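Side-chain contacts in Plm1 (Streptomyces sp. HK803, PDB 4HXY), which probably reduces a beta-keto polyketide intermediate with NADPH, as the ketoreductase of the first module of phoslactomycin biosynthesis: residues D136-T139 / R140-L143; A162-G166 / Q167-R171; L342-L345 / A346-R349; A394-Q397 / A398-D402. All coordinates share one frame; numbering follows the deposited sequence.

Interaction 1: D136-T139 / R140-L143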
loop_
_atom_site.group_PDB
_atom_site.type_symbol
_atom_site.label_atom_id
_atom_site.label_comp_id
_atom_site.label_asym_id
_atom_site.label_seq_id
_atom_site.Cartn_x
_atom_site.Cartn_y
_atom_site.Cartn_z
ATOM N N ASP A 136 -19.006 -7.962 18.565
ATOM C CA ASP A 136 -20.322 -8.068 19.177
ATOM C C ASP A 136 -21.217 -8.974 18.326
ATOM O O ASP A 136 -20.804 -9.470 17.270
ATOM C CB ASP A 136 -20.920 -6.672 19.431
ATOM C CG ASP A 136 -21.112 -5.847 18.156
ATOM O OD1 ASP A 136 -20.987 -6.385 17.036
ATOM O OD2 ASP A 136 -21.383 -4.636 18.292
ATOM N N ASP A 137 -22.438 -9.222 18.799
ATOM C CA ASP A 137 -23.374 -10.070 18.058
ATOM C C ASP A 137 -23.695 -9.537 16.657
ATOM O O ASP A 137 -23.858 -10.320 15.714
ATOM C CB ASP A 137 -24.679 -10.284 18.861
ATOM C CG ASP A 137 -24.629 -11.514 19.786
ATOM O OD1 ASP A 137 -23.983 -12.550 19.448
ATOM O OD2 ASP A 137 -25.267 -11.447 20.866
ATOM N N ALA A 138 -23.792 -8.219 16.509
ATOM C CA ALA A 138 -24.063 -7.599 15.217
ATOM C C ALA A 138 -22.935 -7.923 14.233
ATOM O O ALA A 138 -23.177 -8.232 13.072
ATOM C CB ALA A 138 -24.198 -6.092 15.366
ATOM N N THR A 139 -21.704 -7.861 14.721
ATOM C CA THR A 139 -20.558 -8.148 13.880
ATOM C C THR A 139 -20.522 -9.618 13.482
ATOM O O THR A 139 -20.286 -9.956 12.314
ATOM C CB THR A 139 -19.255 -7.765 14.588
ATOM O OG1 THR A 139 -19.277 -6.361 14.889
ATOM C CG2 THR A 139 -18.069 -8.107 13.705
ATOM N N ARG A 140 -20.769 -10.498 14.443
ATOM C CA ARG A 140 -20.879 -11.927 14.144
ATOM C C ARG A 140 -21.868 -12.220 13.019
ATOM O O ARG A 140 -21.587 -13.021 12.137
ATOM C CB ARG A 140 -21.300 -12.700 15.381
ATOM C CG ARG A 140 -20.209 -12.854 16.378
ATOM C CD ARG A 140 -20.720 -13.579 17.606
ATOM N NE ARG A 140 -20.623 -15.032 17.497
ATOM C CZ ARG A 140 -21.643 -15.860 17.266
ATOM N NH1 ARG A 140 -22.879 -15.408 17.085
ATOM N NH2 ARG A 140 -21.422 -17.165 17.213
ATOM N N ARG A 141 -23.029 -11.564 13.048
ATOM C CA ARG A 141 -24.079 -11.824 12.065
ATOM C C ARG A 141 -23.774 -11.268 10.685
ATOM O O ARG A 141 -24.144 -11.877 9.676
ATOM C CB ARG A 141 -25.433 -11.285 12.551
ATOM C CG ARG A 141 -25.997 -11.998 13.762
ATOM C CD ARG A 141 -27.485 -11.640 13.944
ATOM N NE ARG A 141 -27.680 -10.185 14.015
ATOM C CZ ARG A 141 -27.637 -9.455 15.134
ATOM N NH1 ARG A 141 -27.429 -10.018 16.331
ATOM N NH2 ARG A 141 -27.813 -8.137 15.062
ATOM N N ALA A 142 -23.103 -10.127 10.644
ATOM C CA ALA A 142 -22.690 -9.548 9.393
ATOM C C ALA A 142 -21.679 -10.469 8.707
ATOM O O ALA A 142 -21.749 -10.671 7.515
ATOM C CB ALA A 142 -22.106 -8.151 9.606
ATOM N N LEU A 143 -20.736 -11.004 9.471
ATOM C CA LEU A 143 -19.758 -11.934 8.907
ATOM C C LEU A 143 -20.399 -13.244 8.451
ATOM O O LEU A 143 -20.099 -13.767 7.409
ATOM C CB LEU A 143 -18.630 -12.245 9.889
ATOM C CG LEU A 143 -17.577 -13.165 9.262
ATOM C CD1 LEU A 143 -16.853 -12.477 8.129
ATOM C CD2 LEU A 143 -16.608 -13.604 10.268
#
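Arg140 and Asp137 lie side by side at the start of helix 137-148, their side chains pointing the same way. Their salt bridge is long, with Asp137 OD1 3.9 Å from Arg140 NH1. The carboxylate and guanidinium planes are turned 74° apart, so the two groups do not meet as a flat, two-pronged pair. The guanidinium has firmer partners away from Asp137. Its NE bonds to Ala37 O and its NH2 to Ser40 OG, and the bend at chi3 (88°) turns it out of line with its own alkyl chain. That chain lies against the first turn, with Arg140 CG 3.5 Å from Asp136 O. The same carbonyl receives Arg140 N at 3.0 Å in the first backbone bond of the helix. Thr139 faces back to Asp136. Its OG1 sits beside its own backbone N, which lets both atoms use one oxygen. Thr139 N donates to Asp136 OD1 at 2.8 Å, and Thr139 OG1 donates to the same OD1 at 2.7 Å. The two donors come from opposite faces of the carboxylate plane, with the hydroxyl well above it. Double gripping should hold the aspartate's rotation. Further round, Arg141 lays one guanidinium face over Asp137 O and Ala138 CA. The whole is a helix N-cap: Asp136 holds the amide of Thr139, and the threonine hydroxyl adds a second bond to the same oxygen.

Interaction 2: A162-G166 / Q167-R171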
loop_
_atom_site.group_PDB
_atom_site.type_symbol
_atom_site.label_atom_id
_atom_site.label_comp_id
_atom_site.label_asym_id
_atom_site.label_seq_id
_atom_site.Cartn_x
_atom_site.Cartn_y
_atom_site.Cartn_z
ATOM N N ALA A 162 -16.087 -4.280 4.620
ATOM C CA ALA A 162 -15.854 -3.853 5.976
ATOM C C ALA A 162 -17.172 -3.838 6.728
ATOM O O ALA A 162 -18.214 -3.474 6.179
ATOM C CB ALA A 162 -15.193 -2.463 6.002
ATOM N N VAL A 163 -17.113 -4.243 7.988
ATOM C CA VAL A 163 -18.264 -4.155 8.897
ATOM C C VAL A 163 -18.067 -2.983 9.850
ATOM O O VAL A 163 -17.027 -2.850 10.496
ATOM C CB VAL A 163 -18.500 -5.473 9.682
ATOM C CG1 VAL A 163 -19.716 -5.305 10.592
ATOM C CG2 VAL A 163 -18.711 -6.631 8.727
ATOM N N ARG A 164 -19.053 -2.084 9.875
ATOM C CA ARG A 164 -19.034 -0.918 10.764
ATOM C C ARG A 164 -20.438 -0.738 11.313
ATOM O O ARG A 164 -21.397 -0.666 10.543
ATOM C CB ARG A 164 -18.603 0.353 10.026
ATOM C CG ARG A 164 -17.160 0.319 9.451
ATOM C CD ARG A 164 -16.102 0.335 10.540
ATOM N NE ARG A 164 -14.737 0.438 10.012
ATOM C CZ ARG A 164 -13.950 -0.597 9.723
ATOM N NH1 ARG A 164 -14.366 -1.853 9.878
ATOM N NH2 ARG A 164 -12.737 -0.365 9.269
ATOM N N ASP A 165 -20.546 -0.740 12.640
ATOM C CA ASP A 165 -21.843 -0.645 13.344
ATOM C C ASP A 165 -22.867 -1.639 12.787
ATOM O O ASP A 165 -24.038 -1.311 12.558
ATOM C CB ASP A 165 -22.385 0.793 13.312
ATOM C CG ASP A 165 -23.385 1.080 14.458
ATOM O OD1 ASP A 165 -23.504 0.259 15.405
ATOM O OD2 ASP A 165 -24.043 2.146 14.408
ATOM N N GLY A 166 -22.417 -2.861 12.533
ATOM C CA GLY A 166 -23.293 -3.904 12.016
ATOM C C GLY A 166 -23.715 -3.803 10.554
ATOM O O GLY A 166 -24.499 -4.616 10.089
ATOM N N GLN A 167 -23.197 -2.817 9.829
ATOM C CA GLN A 167 -23.517 -2.644 8.416
ATOM C C GLN A 167 -22.323 -3.056 7.573
ATOM O O GLN A 167 -21.187 -2.884 8.002
ATOM C CB GLN A 167 -23.834 -1.183 8.118
ATOM C CG GLN A 167 -25.034 -0.648 8.875
ATOM C CD GLN A 167 -26.317 -1.091 8.230
ATOM O OE1 GLN A 167 -26.723 -0.540 7.203
ATOM N NE2 GLN A 167 -26.949 -2.111 8.802
ATOM N N LEU A 168 -22.605 -3.552 6.374
ATOM C CA LEU A 168 -21.572 -3.925 5.395
ATOM C C LEU A 168 -21.273 -2.795 4.431
ATOM O O LEU A 168 -22.192 -2.204 3.842
ATOM C CB LEU A 168 -22.007 -5.130 4.557
ATOM C CG LEU A 168 -21.520 -6.539 4.878
ATOM C CD1 LEU A 168 -21.827 -7.411 3.663
ATOM C CD2 LEU A 168 -20.040 -6.633 5.231
ATOM N N TRP A 169 -19.985 -2.550 4.224
ATOM C CA TRP A 169 -19.500 -1.537 3.293
ATOM C C TRP A 169 -18.571 -2.220 2.300
ATOM O O TRP A 169 -17.818 -3.108 2.684
ATOM C CB TRP A 169 -18.721 -0.450 4.019
ATOM C CG TRP A 169 -19.548 0.399 4.938
ATOM C CD1 TRP A 169 -20.036 0.054 6.156
ATOM C CD2 TRP A 169 -19.971 1.748 4.700
ATOM N NE1 TRP A 169 -20.758 1.096 6.692
ATOM C CE2 TRP A 169 -20.714 2.154 5.826
ATOM C CE3 TRP A 169 -19.795 2.648 3.646
ATOM C CZ2 TRP A 169 -21.301 3.417 5.918
ATOM C CZ3 TRP A 169 -20.333 3.909 3.751
ATOM C CH2 TRP A 169 -21.098 4.280 4.876
ATOM N N ALA A 170 -18.646 -1.810 1.036
ATOM C CA ALA A 170 -17.833 -2.397 -0.039
ATOM C C ALA A 170 -16.894 -1.372 -0.635
ATOM O O ALA A 170 -17.289 -0.219 -0.891
ATOM C CB ALA A 170 -18.734 -2.994 -1.132
ATOM N N ARG A 171 -15.662 -1.814 -0.882
ATOM C CA ARG A 171 -14.573 -0.927 -1.358
ATOM C C ARG A 171 -14.719 -0.605 -2.837
ATOM O O ARG A 171 -15.056 -1.485 -3.642
ATOM C CB ARG A 171 -13.231 -1.600 -1.127
ATOM C CG ARG A 171 -12.045 -0.683 -1.273
ATOM C CD ARG A 171 -10.789 -1.327 -0.753
ATOM N NE ARG A 171 -9.601 -0.517 -1.042
ATOM C CZ ARG A 171 -8.798 -0.675 -2.087
ATOM N NH1 ARG A 171 -9.030 -1.618 -3.002
ATOM N NH2 ARG A 171 -7.768 0.151 -2.224
HETATM O O HOH W 1 -22.011 1.659 9.291
#
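Ala162 and Trp169 join the two strands through a pair of backbone hydrogen bonds, Ala162 N to Trp169 O and Trp169 N to Ala162 O, both 2.8 Å. Arg164 and Gln167 form the second pair, next to the turn. Of these, Arg164 N meets Gln167 O in the carbonyl plane, whereas Gln167 N approaches Arg164 O from 53° out of it. Asp165 and Gly166, both with positive phi, make a type I' turn. Weaker CA-H...O contacts fill in between, as from Val163 CA to Gln167 O at 3.3 Å. Apolar contact is made by Val163 CG2 and Leu168 CD2, 3.7 Å apart on the face packed on helix 137-148. On the other face one water links Trp169 NE1, to which it is an acceptor at 2.9 Å, with Arg164 O, to which it donates at 2.7 Å. It lies in the plane of the indole, at its edge. Arg164 is buried. Bent at chi2 (-69°), it folds back so that NH1 donates to Val163 O at 2.9 Å, while NE and NH2 make salt bridges to Asp100 and Asp130. The tight hairpin is therefore held mainly by its backbone, and the buried arginine is probably kept charged by two acids.

Interaction 3: L342-L345 / A346-R349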
loop_
_atom_site.group_PDB
_atom_site.type_symbol
_atom_site.label_atom_id
_atom_site.label_comp_id
_atom_site.label_asym_id
_atom_site.label_seq_id
_atom_site.Cartn_x
_atom_site.Cartn_y
_atom_site.Cartn_z
ATOM N N LEU A 342 2.188 1.646 3.488
ATOM C CA LEU A 342 2.526 3.080 3.415
ATOM C C LEU A 342 1.275 3.930 3.509
ATOM O O LEU A 342 1.231 4.918 4.226
ATOM C CB LEU A 342 3.246 3.420 2.116
ATOM C CG LEU A 342 4.660 2.917 1.931
ATOM C CD1 LEU A 342 5.215 3.445 0.597
ATOM C CD2 LEU A 342 5.548 3.320 3.124
ATOM N N ASP A 343 0.227 3.538 2.787
ATOM C CA ASP A 343 -0.988 4.339 2.778
ATOM C C ASP A 343 -1.553 4.389 4.188
ATOM O O ASP A 343 -2.020 5.435 4.632
ATOM C CB ASP A 343 -2.011 3.754 1.791
ATOM C CG ASP A 343 -1.473 3.671 0.361
ATOM O OD1 ASP A 343 -0.452 4.337 0.046
ATOM O OD2 ASP A 343 -2.080 2.945 -0.482
ATOM N N ALA A 344 -1.477 3.267 4.912
ATOM C CA ALA A 344 -1.992 3.225 6.287
ATOM C C ALA A 344 -1.156 4.058 7.236
ATOM O O ALA A 344 -1.703 4.695 8.119
ATOM C CB ALA A 344 -2.100 1.805 6.815
ATOM N N LEU A 345 0.164 4.048 7.045
ATOM C CA LEU A 345 1.050 4.835 7.891
ATOM C C LEU A 345 0.739 6.326 7.722
ATOM O O LEU A 345 0.720 7.048 8.715
ATOM C CB LEU A 345 2.508 4.569 7.559
ATOM C CG LEU A 345 3.515 5.400 8.327
ATOM C CD1 LEU A 345 3.383 5.200 9.832
ATOM C CD2 LEU A 345 4.912 5.056 7.808
ATOM N N ALA A 346 0.485 6.792 6.499
ATOM C CA ALA A 346 0.141 8.197 6.331
ATOM C C ALA A 346 -1.123 8.526 7.118
ATOM O O ALA A 346 -1.191 9.570 7.766
ATOM C CB ALA A 346 0.004 8.588 4.866
ATOM N N ARG A 347 -2.132 7.656 7.048
ATOM C CA ARG A 347 -3.371 7.871 7.816
ATOM C C ARG A 347 -3.080 7.912 9.317
ATOM O O ARG A 347 -3.611 8.758 10.040
ATOM C CB ARG A 347 -4.404 6.782 7.511
ATOM C CG ARG A 347 -4.977 6.862 6.130
ATOM C CD ARG A 347 -6.215 5.991 5.926
ATOM N NE ARG A 347 -5.891 4.568 5.863
ATOM C CZ ARG A 347 -6.133 3.672 6.820
ATOM N NH1 ARG A 347 -6.744 4.016 7.964
ATOM N NH2 ARG A 347 -5.774 2.407 6.615
ATOM N N ARG A 348 -2.243 6.996 9.766
ATOM C CA ARG A 348 -1.900 6.872 11.179
ATOM C C ARG A 348 -1.219 8.139 11.676
ATOM O O ARG A 348 -1.560 8.675 12.743
ATOM C CB ARG A 348 -1.024 5.647 11.431
ATOM C CG ARG A 348 -0.858 5.301 12.891
ATOM C CD ARG A 348 0.098 4.151 13.086
ATOM N NE ARG A 348 1.499 4.566 12.987
ATOM C CZ ARG A 348 2.539 3.762 13.168
ATOM N NH1 ARG A 348 2.362 2.474 13.427
ATOM N NH2 ARG A 348 3.769 4.252 13.104
ATOM N N ARG A 349 -0.298 8.654 10.873
ATOM C CA ARG A 349 0.469 9.832 11.266
ATOM C C ARG A 349 -0.441 11.062 11.341
ATOM O O ARG A 349 -0.337 11.868 12.275
ATOM C CB ARG A 349 1.649 10.030 10.278
ATOM C CG ARG A 349 2.559 11.180 10.605
ATOM C CD ARG A 349 3.873 11.119 9.786
ATOM N NE ARG A 349 4.704 12.286 10.044
ATOM C CZ ARG A 349 5.727 12.338 10.882
ATOM N NH1 ARG A 349 6.103 11.263 11.547
ATOM N NH2 ARG A 349 6.382 13.485 11.031
#
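Leu345 and Arg348 make the closer side-chain contact in this part of helix 333-351. Leu345 CD1 sits over one face of the guanidinium, 3.4 Å from Arg348 NH2. Arg348 has its CG anti to the backbone N (chi1 -169°), and a bend at chi3 brings the flat group over the methyl. The guanidinium has a second role, since Arg348 NH2 makes a salt bridge to Asp308 on helix 290-310. Leu345 is buried beneath it, and touches Phe317, Leu319 and Ala304. Leu342 is buried as well and packs on Leu319 and Ala304; its side chain lies about 6 Å from the bound NADPH. Arg349 is buried too, but it reaches away from the contact. Its extended chain leads to a salt bridge with Asp308 and a cation-pi contact with Phe317. Only its base stays here, where Arg349 N bonds to Leu345 O at 2.9 Å.

The Arg347 side is looser. Arg347 bends at chi3 (-73°) and folds back along the helix. Its NH2 lies 3.7 Å from Ala344 CB, at an oblique angle to the guanidinium plane, and its CG lies 3.6 Å from Asp343 O. No hydrogen bond or salt bridge joins this guanidinium to 342-345. The backbone bond here is also the longest of the four, with Arg347 N 3.3 Å from Asp343 O. The carboxylate of Asp343 turns elsewhere: OD1 is hydrogen-bonded to Ser321 and Ser358. The arrangement is that of a long helix lying against the parallel sheet of a Rossmann fold, as in short-chain dehydrogenases/reductases, with Arg348 and Arg349 tied to Asp308 of helix 290-310.

Interaction 4: A394-Q397 / A398-D402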
loop_
_atom_site.group_PDB
_atom_site.type_symbol
_atom_site.label_atom_id
_atom_site.label_comp_id
_atom_site.label_asym_id
_atom_site.label_seq_id
_atom_site.Cartn_x
_atom_site.Cartn_y
_atom_site.Cartn_z
ATOM N N ALA A 394 1.898 16.802 -10.073
ATOM C CA ALA A 394 0.920 16.107 -9.240
ATOM C C ALA A 394 1.450 15.872 -7.837
ATOM O O ALA A 394 0.700 15.934 -6.873
ATOM C CB ALA A 394 0.497 14.774 -9.904
ATOM N N MET A 395 2.757 15.616 -7.715
ATOM C CA MET A 395 3.383 15.495 -6.400
ATOM C C MET A 395 3.195 16.763 -5.562
ATOM O O MET A 395 2.794 16.689 -4.411
ATOM C CB MET A 395 4.866 15.167 -6.530
ATOM C CG MET A 395 5.550 15.012 -5.181
ATOM S SD MET A 395 7.340 14.894 -5.348
ATOM C CE MET A 395 7.721 16.599 -5.781
ATOM N N GLU A 396 3.484 17.912 -6.156
ATOM C CA GLU A 396 3.291 19.208 -5.491
ATOM C C GLU A 396 1.835 19.403 -5.069
ATOM O O GLU A 396 1.552 19.810 -3.950
ATOM C CB GLU A 396 3.734 20.330 -6.435
ATOM C CG GLU A 396 3.289 21.705 -6.057
ATOM C CD GLU A 396 3.889 22.777 -6.971
ATOM O OE1 GLU A 396 3.152 23.305 -7.861
ATOM O OE2 GLU A 396 5.104 23.062 -6.798
ATOM N N GLN A 397 0.914 19.066 -5.964
ATOM C CA GLN A 397 -0.513 19.171 -5.680
ATOM C C GLN A 397 -0.925 18.289 -4.492
ATOM O O GLN A 397 -1.694 18.713 -3.638
ATOM C CB GLN A 397 -1.328 18.798 -6.917
ATOM C CG GLN A 397 -1.266 19.798 -8.045
ATOM C CD GLN A 397 -1.957 19.283 -9.294
ATOM O OE1 GLN A 397 -1.412 18.472 -10.014
ATOM N NE2 GLN A 397 -3.197 19.720 -9.519
ATOM N N ALA A 398 -0.386 17.071 -4.433
ATOM C CA ALA A 398 -0.710 16.163 -3.347
ATOM C C ALA A 398 -0.206 16.673 -2.002
ATOM O O ALA A 398 -0.887 16.572 -0.975
ATOM C CB ALA A 398 -0.173 14.754 -3.635
ATOM N N ILE A 399 1.007 17.226 -2.010
ATOM C CA ILE A 399 1.640 17.726 -0.803
ATOM C C ILE A 399 0.944 18.987 -0.324
ATOM O O ILE A 399 0.707 19.135 0.880
ATOM C CB ILE A 399 3.165 17.994 -1.028
ATOM C CG1 ILE A 399 3.896 16.697 -1.343
ATOM C CG2 ILE A 399 3.799 18.711 0.205
ATOM C CD1 ILE A 399 5.305 16.882 -1.859
ATOM N N MET A 400 0.623 19.885 -1.263
ATOM C CA MET A 400 0.153 21.227 -0.935
ATOM C C MET A 400 -1.370 21.303 -0.798
ATOM O O MET A 400 -1.918 22.377 -0.543
ATOM C CB MET A 400 0.636 22.226 -1.988
ATOM C CG MET A 400 2.177 22.418 -2.009
ATOM S SD MET A 400 2.828 23.014 -0.443
ATOM C CE MET A 400 2.290 24.730 -0.421
ATOM N N SER A 401 -2.037 20.171 -0.973
ATOM C CA SER A 401 -3.501 20.100 -0.916
ATOM C C SER A 401 -4.061 20.676 0.390
ATOM O O SER A 401 -3.546 20.384 1.461
ATOM C CB SER A 401 -3.929 18.633 -1.070
ATOM O OG SER A 401 -5.339 18.497 -1.045
ATOM N N ASP A 402 -5.114 21.485 0.291
ATOM C CA ASP A 402 -5.717 22.126 1.479
ATOM C C ASP A 402 -6.429 21.121 2.378
ATOM O O ASP A 402 -6.671 21.402 3.557
ATOM C CB ASP A 402 -6.663 23.292 1.121
ATOM C CG ASP A 402 -7.670 22.954 0.026
ATOM O OD1 ASP A 402 -8.238 23.918 -0.567
ATOM O OD2 ASP A 402 -7.906 21.756 -0.256
#
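Helix 388-400 lies against strands 316-322 and 357-361 of the Rossmann-type sheet, and the pair Met395 and Ile399 is part of its inner surface. Their side chains lie side by side and point the same way, with Met395 CG 3.8 Å from Ile399 CD1. Ile399 keeps its CG1 beside the backbone N (chi1 -64°), which lays the branch along the helix, with CG1 only 3.3 Å from Met395 O. That carbonyl also takes Ile399 N at 3.0 Å. Met395 goes on to Phe320 and Trp361, and Ile399 to Val318. Both also touch Trp184. Ala398, one residue earlier, meets Val359 and Trp7. Its N bonds to Ala394 O at 2.9 Å. The polar side chains find their partners outside the contact. Glu396 OE1 bonds to Gln393 of the same helix, while OE2 reaches the backbone N of Trp184. Gln397 runs out extended, and its NE2 bonds to Pro179 O. Met400 follows one turn after Glu396. The two side chains meet only loosely, with Glu396 CG 4.3 Å from Met400 CG. The backbone contact is closer. Met400 N donates to Glu396 O at 2.8 Å, nearly straight off the carbonyl, and Met400 CG lies 3.3 Å from the same oxygen.

Interactions 1 and 2 are neighbours. Helix 137-148 leads on to strand 160-164, and Ala142 CB meets Val163 CG2 at 3.8 Å. Interaction 1 is largely a surface helix start, marked by the Asp136 cap and a long Asp137-Arg140 salt bridge. Interaction 2 is an edge-to-edge backbone pairing. Interaction 3 is the most buried, and its nearest atoms lie about 7 Å from interaction 2. Interactions 3 and 4, with centres about 16 Å apart, both flank strand 316-322. They touch alternating residues of it, which is consistent with opposite faces of that sheet. In interaction 3 Arg348 packs on Leu345 and, with Arg349, is salt-bridged to helix 290-310. Interaction 4 has an apolar pair, its polar ends bonded outside the contact.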